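Local coordinates for 16 kDa salivary peptide (Culex quinquefasciatus, PDB 7KCG), which is of unknown function but adopts a beta-trefoil fold with putative sugar-binding properties and occurs in the saliva of a West Nile virus vector mosquito, at residues A[62-67]-A[78-83]; A[105-110]-A[138-143]; A[115-120]-A[134-139]. All coordinates share one frame; numbering follows the deposited sequence.

Interaction 1: residues A[62-67]-A[78-83]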
loop_
_atom_site.group_PDB
_atom_site.type_symbol
_atom_site.label_atom_id
_atom_site.label_comp_id
_atom_site.label_asym_id
_atom_site.label_seq_id
_atom_site.Cartn_x
_atom_site.Cartn_y
_atom_site.Cartn_z
ATOM N N HIS A 62 11.783 5.267 5.944
ATOM C CA HIS A 62 11.653 5.190 7.389
ATOM C C HIS A 62 11.689 3.771 7.933
ATOM O O HIS A 62 11.788 3.597 9.154
ATOM C CB HIS A 62 10.349 5.872 7.819
ATOM C CG HIS A 62 10.350 7.351 7.599
ATOM N ND1 HIS A 62 10.369 8.256 8.639
ATOM C CD2 HIS A 62 10.345 8.085 6.461
ATOM C CE1 HIS A 62 10.372 9.483 8.151
ATOM N NE2 HIS A 62 10.357 9.408 6.832
ATOM N N GLY A 63 11.611 2.756 7.069
ATOM C CA GLY A 63 11.662 1.370 7.495
ATOM C C GLY A 63 10.408 0.873 8.169
ATOM O O GLY A 63 10.451 -0.151 8.862
ATOM N N GLU A 64 9.291 1.572 7.986
ATOM C CA GLU A 64 8.054 1.316 8.707
ATOM C C GLU A 64 7.081 0.501 7.862
ATOM O O GLU A 64 6.993 0.691 6.645
ATOM C CB GLU A 64 7.418 2.642 9.120
ATOM C CG GLU A 64 8.296 3.443 10.080
ATOM C CD GLU A 64 7.948 4.928 10.107
ATOM O OE1 GLU A 64 7.004 5.350 9.406
ATOM O OE2 GLU A 64 8.622 5.683 10.847
ATOM N N GLU A 65 6.363 -0.415 8.514
ATOM C CA GLU A 65 5.425 -1.299 7.826
ATOM C C GLU A 65 4.118 -0.591 7.518
ATOM O O GLU A 65 3.600 0.173 8.331
ATOM C CB GLU A 65 5.105 -2.529 8.674
ATOM C CG GLU A 65 6.178 -3.568 8.767
ATOM C CD GLU A 65 5.642 -4.861 9.360
ATOM O OE1 GLU A 65 5.257 -4.867 10.556
ATOM O OE2 GLU A 65 5.598 -5.869 8.623
ATOM N N LEU A 66 3.569 -0.875 6.339
ATOM C CA LEU A 66 2.259 -0.376 5.958
ATOM C C LEU A 66 1.176 -1.270 6.550
ATOM O O LEU A 66 1.240 -2.493 6.418
ATOM C CB LEU A 66 2.151 -0.357 4.426
ATOM C CG LEU A 66 0.876 0.256 3.878
ATOM C CD1 LEU A 66 0.953 1.757 4.033
ATOM C CD2 LEU A 66 0.684 -0.136 2.409
ATOM N N PHE A 67 0.175 -0.678 7.208
ATOM C CA PHE A 67 -0.877 -1.519 7.773
ATOM C C PHE A 67 -2.193 -0.760 7.803
ATOM O O PHE A 67 -2.231 0.464 7.682
ATOM C CB PHE A 67 -0.513 -2.051 9.175
ATOM C CG PHE A 67 -0.617 -1.025 10.278
ATOM C CD1 PHE A 67 0.365 -0.076 10.446
ATOM C CD2 PHE A 67 -1.678 -1.059 11.169
ATOM C CE1 PHE A 67 0.281 0.854 11.480
ATOM C CE2 PHE A 67 -1.774 -0.119 12.209
ATOM C CZ PHE A 67 -0.796 0.826 12.356
ATOM N N VAL A 78 -5.056 4.008 6.944
ATOM C CA VAL A 78 -3.880 3.261 6.527
ATOM C C VAL A 78 -2.672 4.019 7.044
ATOM O O VAL A 78 -2.522 5.209 6.751
ATOM C CB VAL A 78 -3.810 3.114 4.997
ATOM C CG1 VAL A 78 -2.481 2.522 4.606
ATOM C CG2 VAL A 78 -4.966 2.276 4.497
ATOM N N PHE A 79 -1.809 3.337 7.804
ATOM C CA PHE A 79 -0.701 3.967 8.510
ATOM C C PHE A 79 0.621 3.279 8.201
ATOM O O PHE A 79 0.664 2.117 7.808
ATOM C CB PHE A 79 -0.869 3.884 10.042
ATOM C CG PHE A 79 -2.033 4.638 10.590
ATOM C CD1 PHE A 79 -2.202 5.978 10.321
ATOM C CD2 PHE A 79 -2.943 4.004 11.424
ATOM C CE1 PHE A 79 -3.264 6.671 10.857
ATOM C CE2 PHE A 79 -4.005 4.696 11.965
ATOM C CZ PHE A 79 -4.162 6.035 11.676
ATOM N N LEU A 80 1.708 4.001 8.464
ATOM C CA LEU A 80 3.025 3.423 8.687
ATOM C C LEU A 80 3.263 3.264 10.193
ATOM O O LEU A 80 2.938 4.159 10.973
ATOM C CB LEU A 80 4.108 4.302 8.065
ATOM C CG LEU A 80 4.044 4.436 6.543
ATOM C CD1 LEU A 80 5.220 5.230 6.020
ATOM C CD2 LEU A 80 4.008 3.041 5.931
ATOM N N TRP A 81 3.829 2.120 10.591
ATOM C CA TRP A 81 3.939 1.720 12.001
ATOM C C TRP A 81 5.263 2.231 12.574
ATOM O O TRP A 81 6.309 1.601 12.402
ATOM C CB TRP A 81 3.798 0.205 12.098
ATOM C CG TRP A 81 3.813 -0.409 13.462
ATOM C CD1 TRP A 81 4.556 -1.474 13.854
ATOM C CD2 TRP A 81 3.013 -0.040 14.591
ATOM N NE1 TRP A 81 4.303 -1.772 15.168
ATOM C CE2 TRP A 81 3.351 -0.911 15.640
ATOM C CE3 TRP A 81 2.053 0.945 14.817
ATOM C CZ2 TRP A 81 2.764 -0.826 16.899
ATOM C CZ3 TRP A 81 1.471 1.027 16.068
ATOM C CH2 TRP A 81 1.831 0.149 17.093
ATOM N N ILE A 82 5.282 3.377 13.257
ATOM C CA ILE A 82 6.579 3.978 13.718
ATOM C C ILE A 82 7.290 3.115 14.766
ATOM O O ILE A 82 8.509 3.023 14.704
ATOM C CB ILE A 82 6.374 5.422 14.210
ATOM C CG1 ILE A 82 5.602 6.257 13.189
ATOM C CG2 ILE A 82 7.693 6.083 14.569
ATOM C CD1 ILE A 82 5.412 7.689 13.613
ATOM N N LYS A 83 6.552 2.474 15.657
ATOM C CA LYS A 83 7.141 1.668 16.761
ATOM C C LYS A 83 8.089 0.572 16.261
ATOM O O LYS A 83 9.043 0.276 16.987
ATOM C CB LYS A 83 6.007 1.098 17.610
ATOM C CG LYS A 83 6.414 0.502 18.950
ATOM C CD LYS A 83 5.444 0.807 20.061
ATOM C CE LYS A 83 4.397 -0.268 20.246
ATOM N NZ LYS A 83 5.002 -1.606 20.438
HETATM O O HOH W 1 6.953 -0.567 11.354
#

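Interaction 2: residues A[105-110]-A[138-143]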
loop_
_atom_site.group_PDB
_atom_site.type_symbol
_atom_site.label_atom_id
_atom_site.label_comp_id
_atom_site.label_asym_id
_atom_site.label_seq_id
_atom_site.Cartn_x
_atom_site.Cartn_y
_atom_site.Cartn_z
ATOM N N PHE A 105 -2.095 -4.079 -9.959
ATOM C CA PHE A 105 -2.485 -5.033 -8.941
ATOM C C PHE A 105 -3.480 -4.392 -7.981
ATOM O O PHE A 105 -3.501 -3.177 -7.806
ATOM C CB PHE A 105 -1.265 -5.532 -8.138
ATOM C CG PHE A 105 -0.231 -6.227 -8.980
ATOM C CD1 PHE A 105 0.702 -5.495 -9.708
ATOM C CD2 PHE A 105 -0.195 -7.606 -9.042
ATOM C CE1 PHE A 105 1.654 -6.145 -10.500
ATOM C CE2 PHE A 105 0.761 -8.268 -9.831
ATOM C CZ PHE A 105 1.682 -7.534 -10.554
ATOM N N HIS A 106 -4.323 -5.237 -7.398
ATOM C CA HIS A 106 -5.083 -4.923 -6.205
ATOM C C HIS A 106 -4.237 -5.299 -4.991
ATOM O O HIS A 106 -3.584 -6.345 -4.980
ATOM C CB HIS A 106 -6.403 -5.700 -6.215
ATOM C CG HIS A 106 -7.337 -5.296 -7.318
ATOM N ND1 HIS A 106 -7.924 -6.206 -8.174
ATOM C CD2 HIS A 106 -7.789 -4.077 -7.702
ATOM C CE1 HIS A 106 -8.702 -5.565 -9.029
ATOM N NE2 HIS A 106 -8.637 -4.273 -8.765
ATOM N N ILE A 107 -4.233 -4.439 -3.976
ATOM C CA ILE A 107 -3.489 -4.680 -2.738
ATOM C C ILE A 107 -4.530 -4.767 -1.632
ATOM O O ILE A 107 -5.120 -3.748 -1.263
ATOM C CB ILE A 107 -2.474 -3.563 -2.457
ATOM C CG1 ILE A 107 -1.526 -3.400 -3.639
ATOM C CG2 ILE A 107 -1.696 -3.855 -1.177
ATOM C CD1 ILE A 107 -0.784 -2.059 -3.744
ATOM N N LYS A 108 -4.803 -5.975 -1.145
ATOM C CA LYS A 108 -5.938 -6.221 -0.261
ATOM C C LYS A 108 -5.463 -6.620 1.132
ATOM O O LYS A 108 -4.687 -7.565 1.280
ATOM C CB LYS A 108 -6.837 -7.319 -0.827
ATOM C CG LYS A 108 -8.091 -7.545 -0.020
ATOM C CD LYS A 108 -8.814 -8.789 -0.495
ATOM C CE LYS A 108 -10.096 -8.423 -1.203
ATOM N NZ LYS A 108 -11.205 -9.309 -0.752
ATOM N N ASN A 109 -5.964 -5.931 2.149
ATOM C CA ASN A 109 -5.549 -6.221 3.518
ATOM C C ASN A 109 -6.095 -7.563 3.985
ATOM O O ASN A 109 -7.277 -7.863 3.796
ATOM C CB ASN A 109 -6.024 -5.109 4.442
ATOM C CG ASN A 109 -5.370 -5.176 5.787
ATOM O OD1 ASN A 109 -5.981 -5.610 6.763
ATOM N ND2 ASN A 109 -4.113 -4.754 5.851
ATOM N N VAL A 110 -5.234 -8.373 4.604
ATOM C CA VAL A 110 -5.644 -9.706 5.041
ATOM C C VAL A 110 -6.646 -9.602 6.188
ATOM O O VAL A 110 -7.719 -10.216 6.159
ATOM C CB VAL A 110 -4.413 -10.535 5.453
ATOM C CG1 VAL A 110 -4.834 -11.784 6.220
ATOM C CG2 VAL A 110 -3.565 -10.887 4.241
ATOM N N TRP A 138 -2.963 -0.630 -8.713
ATOM C CA TRP A 138 -1.629 -0.148 -8.385
ATOM C C TRP A 138 -0.586 -0.790 -9.278
ATOM O O TRP A 138 -0.534 -2.026 -9.397
ATOM C CB TRP A 138 -1.300 -0.432 -6.912
ATOM C CG TRP A 138 -2.299 0.148 -5.989
ATOM C CD1 TRP A 138 -3.494 -0.396 -5.634
ATOM C CD2 TRP A 138 -2.213 1.412 -5.312
ATOM N NE1 TRP A 138 -4.162 0.454 -4.764
ATOM C CE2 TRP A 138 -3.387 1.560 -4.549
ATOM C CE3 TRP A 138 -1.248 2.424 -5.267
ATOM C CZ2 TRP A 138 -3.622 2.682 -3.736
ATOM C CZ3 TRP A 138 -1.487 3.537 -4.463
ATOM C CH2 TRP A 138 -2.661 3.655 -3.723
ATOM N N ARG A 139 0.282 0.042 -9.856
ATOM C CA ARG A 139 1.395 -0.451 -10.661
ATOM C C ARG A 139 2.621 -0.640 -9.775
ATOM O O ARG A 139 3.106 0.320 -9.171
ATOM C CB ARG A 139 1.719 0.499 -11.818
ATOM C CG ARG A 139 2.846 -0.033 -12.722
ATOM C CD ARG A 139 2.997 0.791 -14.004
ATOM N NE ARG A 139 4.049 1.808 -13.904
ATOM C CZ ARG A 139 4.034 2.981 -14.542
ATOM N NH1 ARG A 139 3.012 3.314 -15.327
ATOM N NH2 ARG A 139 5.040 3.836 -14.383
ATOM N N ILE A 140 3.134 -1.867 -9.724
ATOM C CA ILE A 140 4.235 -2.237 -8.838
ATOM C C ILE A 140 5.421 -2.626 -9.708
ATOM O O ILE A 140 5.362 -3.634 -10.423
ATOM C CB ILE A 140 3.845 -3.383 -7.894
ATOM C CG1 ILE A 140 2.654 -2.959 -7.030
ATOM C CG2 ILE A 140 5.034 -3.798 -7.045
ATOM C CD1 ILE A 140 2.102 -4.062 -6.149
ATOM N N VAL A 141 6.503 -1.851 -9.639
ATOM C CA VAL A 141 7.664 -2.049 -10.505
ATOM C C VAL A 141 8.932 -2.143 -9.663
ATOM O O VAL A 141 9.102 -1.389 -8.697
ATOM C CB VAL A 141 7.804 -0.908 -11.539
ATOM C CG1 VAL A 141 8.939 -1.211 -12.511
ATOM C CG2 VAL A 141 6.490 -0.688 -12.290
ATOM N N LYS A 142 9.833 -3.045 -10.053
ATOM C CA LYS A 142 11.132 -3.154 -9.398
ATOM C C LYS A 142 11.919 -1.852 -9.537
ATOM O O LYS A 142 11.808 -1.135 -10.535
ATOM C CB LYS A 142 11.932 -4.320 -9.980
ATOM C CG LYS A 142 11.345 -5.689 -9.677
ATOM C CD LYS A 142 12.174 -6.798 -10.304
ATOM N N CYS A 143 12.716 -1.546 -8.516
ATOM C CA CYS A 143 13.471 -0.293 -8.465
ATOM C C CYS A 143 14.480 -0.195 -9.604
ATOM O O CYS A 143 14.751 0.895 -10.110
ATOM C CB CYS A 143 14.191 -0.152 -7.117
ATOM S SG CYS A 143 13.089 0.162 -5.710
HETATM O O HOH W 2 -6.027 -2.149 -4.049
#

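Interaction 3: residues A[115-120]-A[134-139]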
loop_
_atom_site.group_PDB
_atom_site.type_symbol
_atom_site.label_atom_id
_atom_site.label_comp_id
_atom_site.label_asym_id
_atom_site.label_seq_id
_atom_site.Cartn_x
_atom_site.Cartn_y
_atom_site.Cartn_z
ATOM N N CYS A 115 -9.248 -3.190 -0.004
ATOM C CA CYS A 115 -8.239 -2.885 -1.003
ATOM C C CYS A 115 -7.786 -1.444 -0.837
ATOM O O CYS A 115 -8.611 -0.535 -0.701
ATOM C CB CYS A 115 -8.768 -3.109 -2.421
ATOM S SG CYS A 115 -9.046 -4.836 -2.834
ATOM N N LEU A 116 -6.474 -1.240 -0.891
ATOM C CA LEU A 116 -5.909 0.099 -0.870
ATOM C C LEU A 116 -6.525 0.937 -1.987
ATOM O O LEU A 116 -6.720 0.460 -3.113
ATOM C CB LEU A 116 -4.395 0.004 -1.044
ATOM C CG LEU A 116 -3.458 1.026 -0.421
ATOM C CD1 LEU A 116 -3.455 0.869 1.108
ATOM C CD2 LEU A 116 -2.062 0.803 -0.987
ATOM N N PHE A 117 -6.840 2.188 -1.667
ATOM C CA PHE A 117 -7.693 2.996 -2.525
ATOM C C PHE A 117 -7.330 4.459 -2.328
ATOM O O PHE A 117 -6.882 4.859 -1.251
ATOM C CB PHE A 117 -9.170 2.702 -2.191
ATOM C CG PHE A 117 -10.149 3.768 -2.631
ATOM C CD1 PHE A 117 -10.406 4.878 -1.829
ATOM C CD2 PHE A 117 -10.863 3.621 -3.809
ATOM C CE1 PHE A 117 -11.317 5.847 -2.225
ATOM C CE2 PHE A 117 -11.787 4.585 -4.207
ATOM C CZ PHE A 117 -12.009 5.698 -3.412
ATOM N N THR A 118 -7.501 5.256 -3.381
ATOM C CA THR A 118 -7.434 6.702 -3.216
ATOM C C THR A 118 -8.571 7.350 -3.981
ATOM O O THR A 118 -8.981 6.870 -5.043
ATOM C CB THR A 118 -6.095 7.297 -3.675
ATOM O OG1 THR A 118 -6.048 8.687 -3.313
ATOM C CG2 THR A 118 -5.916 7.166 -5.179
ATOM N N GLN A 119 -8.999 8.500 -3.471
ATOM C CA GLN A 119 -10.163 9.178 -4.075
ATOM C C GLN A 119 -9.818 9.763 -5.433
ATOM O O GLN A 119 -10.495 9.428 -6.412
ATOM C CB GLN A 119 -10.644 10.292 -3.153
ATOM C CG GLN A 119 -12.131 10.572 -3.288
ATOM C CD GLN A 119 -12.975 9.380 -2.913
ATOM O OE1 GLN A 119 -12.979 8.936 -1.769
ATOM N NE2 GLN A 119 -13.715 8.860 -3.878
ATOM N N GLY A 120 -8.856 10.652 -5.466
ATOM C CA GLY A 120 -8.563 11.337 -6.725
ATOM C C GLY A 120 -8.230 12.786 -6.475
ATOM O O GLY A 120 -9.113 13.519 -6.060
ATOM N N ALA A 134 -10.376 1.824 -11.251
ATOM C CA ALA A 134 -8.976 2.223 -11.346
ATOM C C ALA A 134 -8.436 2.806 -10.046
ATOM O O ALA A 134 -7.215 2.819 -9.854
ATOM C CB ALA A 134 -8.784 3.239 -12.470
ATOM N N LYS A 135 -9.306 3.320 -9.171
ATOM C CA LYS A 135 -8.861 3.904 -7.908
ATOM C C LYS A 135 -8.218 2.871 -6.996
ATOM O O LYS A 135 -7.495 3.246 -6.063
ATOM C CB LYS A 135 -10.041 4.553 -7.179
ATOM C CG LYS A 135 -10.901 5.492 -8.052
ATOM C CD LYS A 135 -12.269 5.751 -7.400
ATOM C CE LYS A 135 -13.269 6.376 -8.376
ATOM N NZ LYS A 135 -14.611 6.619 -7.749
ATOM N N TYR A 136 -8.495 1.596 -7.232
ATOM C CA TYR A 136 -7.988 0.477 -6.451
ATOM C C TYR A 136 -6.781 -0.196 -7.092
ATOM O O TYR A 136 -6.282 -1.185 -6.552
ATOM C CB TYR A 136 -9.098 -0.570 -6.263
ATOM C CG TYR A 136 -10.293 -0.081 -5.475
ATOM C CD1 TYR A 136 -11.375 0.521 -6.109
ATOM C CD2 TYR A 136 -10.345 -0.233 -4.099
ATOM C CE1 TYR A 136 -12.472 0.972 -5.383
ATOM C CE2 TYR A 136 -11.439 0.211 -3.363
ATOM C CZ TYR A 136 -12.499 0.813 -4.012
ATOM O OH TYR A 136 -13.585 1.256 -3.287
ATOM N N GLU A 137 -6.317 0.285 -8.240
ATOM C CA GLU A 137 -5.355 -0.456 -9.042
ATOM C C GLU A 137 -3.989 0.194 -8.909
ATOM O O GLU A 137 -3.873 1.419 -8.960
ATOM C CB GLU A 137 -5.811 -0.521 -10.512
ATOM C CG GLU A 137 -7.091 -1.348 -10.661
ATOM C CD GLU A 137 -7.609 -1.400 -12.093
ATOM O OE1 GLU A 137 -7.311 -0.467 -12.858
ATOM O OE2 GLU A 137 -8.314 -2.370 -12.439
ATOM N N TRP A 138 -2.963 -0.630 -8.713
ATOM C CA TRP A 138 -1.629 -0.148 -8.385
ATOM C C TRP A 138 -0.586 -0.790 -9.278
ATOM O O TRP A 138 -0.534 -2.026 -9.397
ATOM C CB TRP A 138 -1.300 -0.432 -6.912
ATOM C CG TRP A 138 -2.299 0.148 -5.989
ATOM C CD1 TRP A 138 -3.494 -0.396 -5.634
ATOM C CD2 TRP A 138 -2.213 1.412 -5.312
ATOM N NE1 TRP A 138 -4.162 0.454 -4.764
ATOM C CE2 TRP A 138 -3.387 1.560 -4.549
ATOM C CE3 TRP A 138 -1.248 2.424 -5.267
ATOM C CZ2 TRP A 138 -3.622 2.682 -3.736
ATOM C CZ3 TRP A 138 -1.487 3.537 -4.463
ATOM C CH2 TRP A 138 -2.661 3.655 -3.723
ATOM N N ARG A 139 0.282 0.042 -9.856
ATOM C CA ARG A 139 1.395 -0.451 -10.661
ATOM C C ARG A 139 2.621 -0.640 -9.775
ATOM O O ARG A 139 3.106 0.320 -9.171
ATOM C CB ARG A 139 1.719 0.499 -11.818
ATOM C CG ARG A 139 2.846 -0.033 -12.722
ATOM C CD ARG A 139 2.997 0.791 -14.004
ATOM N NE ARG A 139 4.049 1.808 -13.904
ATOM C CZ ARG A 139 4.034 2.981 -14.542
ATOM N NH1 ARG A 139 3.012 3.314 -15.327
ATOM N NH2 ARG A 139 5.040 3.836 -14.383
HETATM O O HOH W 2 -6.027 -2.149 -4.049
#

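Interaction 1: residues A[62-67]-A[78-83]
Phe67 and Phe79 face each other as an antiparallel hydrogen-bonded pair: Phe67 N reaches Phe79 O at 2.9 Å, Phe79 N returns an equally short bond to Phe67 O, and both are nearly straight. A third bond, Trp81 N to Glu65 O at 3.0 Å, is more bent, and beyond it a water takes the N-H of Glu65 and donates to Trp81 O, carrying the ladder on where the strands part. On one face of this ribbon Phe67, Phe79 and Trp81 form an aromatic cluster. Phe67 CG sits between its own N and carbonyl carbon (chi1 75°), and the ring lies across the neighbouring strand, its CE1 3.5 Å from Phe79 CB and 3.6 Å from Trp81 CB. The Phe67 ring and the six-membered ring of Trp81 are almost perpendicular, at 82°. Large flat side chains suit this face because one ring can span several residues of the opposing strand. The other face carries Leu66 and Leu80; one branch of Leu66, CD1, reaches Val78 CG1 at 3.6 Å and also meets Leu80 CD2. Glu64 crosses Leu80 at about a right angle, laying OE1 3.4 Å from Leu80 CB, and its buried carboxylate is answered by a salt bridge to Arg35. Glu65 pairs likewise with Arg56, and Trp81 NE1 is hydrogen-bonded to Ser85 OG. Strands 64-69 and 76-81 form one of the hairpins that cap the beta-trefoil barrel, flanked by strands 54-59 and 34-40 respectively; Val37 packs on both leucines.

Interaction 2: residues A[105-110]-A[138-143]
Phe105 and Trp138 form an isolated antiparallel hydrogen-bonded bridge between strands that otherwise diverge, their short segments 98° apart. Phe105 N gives a short bond of 2.6 Å to Trp138 O, tilted from the carbonyl plane, while Trp138 N returns one of 2.8 Å to Phe105 O. Packing is closest just beside this bridge. Ile107 CD1 lies over one face of the indole in a CH-pi contact, 3.9 Å from the centroid of the five-membered ring and 3.5 Å from Trp138 CG. Ile107 CG1 stands anti to the carbonyl carbon (chi1 -56°), and the Ile107 and Trp138 side chains cross at about a right angle. An isoleucine suits this spot by offering a methyl to the ring. Ile140 meets the phenyl ring less closely, its CD1 4.1 Å from Phe105 CD1, and the two isoleucine CD1 atoms are 4.3 Å apart. Farther out the strands separate: Arg139 and Val141 point away from the other segment and are exposed, and the chain ends at poorly ordered Cys143, tied to Cys11 by a disulfide. A water takes the N-H of Ile107 at 2.9 Å and, weakly, that of Trp138 NE1, whose stronger bond goes to Leu116 O. The bridge joins neighbouring strands 104-109 and 138-142 of the six-stranded beta-trefoil barrel. Chemically, two backbone bonds fix the crossing point, while apolar side chains fill the angle without further backbone pairing between the two segments.

Interaction 3: residues A[115-120]-A[134-139]
Phe117 CG lies anti to its backbone N (chi1 160°) and Tyr136 CG anti to its carbonyl carbon (chi1 -63°); these torsions start both side chains toward each other, and the rings meet with centroids 4.7 Å apart. Their planes are inclined by 45°, an oblique meeting in which Phe117 CD2 comes over one face of the phenol, off its centre toward the rim and 3.3 Å from Tyr136 CZ. Cys115 CB touches the same phenol at CD2. Lys135 runs beside Phe117, pointing the same way, with CD 3.4 Å from Phe117 CE2; a long aliphatic chain suits this place because its methylenes run alongside the ring, while the ammonium end continues outward.

Leu116 serves the contact twice. Its CD2 methyl lies over the six-membered ring of Trp138, 4.0 Å from the centroid, and its carbonyl oxygen accepts the indole N-H, at 3.0 Å from Trp138 NE1. That oxygen lies in the indole plane, yet the N-H approaches from above the carbonyl plane. A water lies within hydrogen-bonding distance of Leu116 O (2.9 Å) and Tyr136 O (2.7 Å), where the two segments form no beta bridge with each other. Thr118 N makes only a weak bond, 3.4 Å, to Lys135 O, and Thr118 O is buried with no polar partner in the model.

Residues 134-136 form a short 3-10 turn leading into barrel strand 138-142. Against it lies strand 115-118, paired with strand 125-128 in one of the trefoil's cap hairpins and tied by the Cys115-Cys131 disulfide to the chain just before the turn. Trp138 reaches past the contact to Ile14 and Asn16 of strand 12-16 and Phe39 of strand 34-40.

Overall arrangement
All three contacts are largely buried, but they differ in construction. Interaction 1 is a cap hairpin held by a ladder of backbone bonds. Interaction 2, in the barrel and wholly buried in its touching residues, has a single bridge between diverging strands. Interaction 3 joins cap to barrel through side chains, one indole bond and water, and reaches the surface at Lys135 and Gln119. Interactions 2 and 3 share Trp138 and strand 138-142; the same water serves both, and Ile107 O and Leu116 N, 2.9 Å apart, probably join them by a hydrogen bond. Interaction 1 lies across the chain's centre from interaction 3, their centres about 19 Å apart, yet Val78 CG2 and Leu116 CD1 touch.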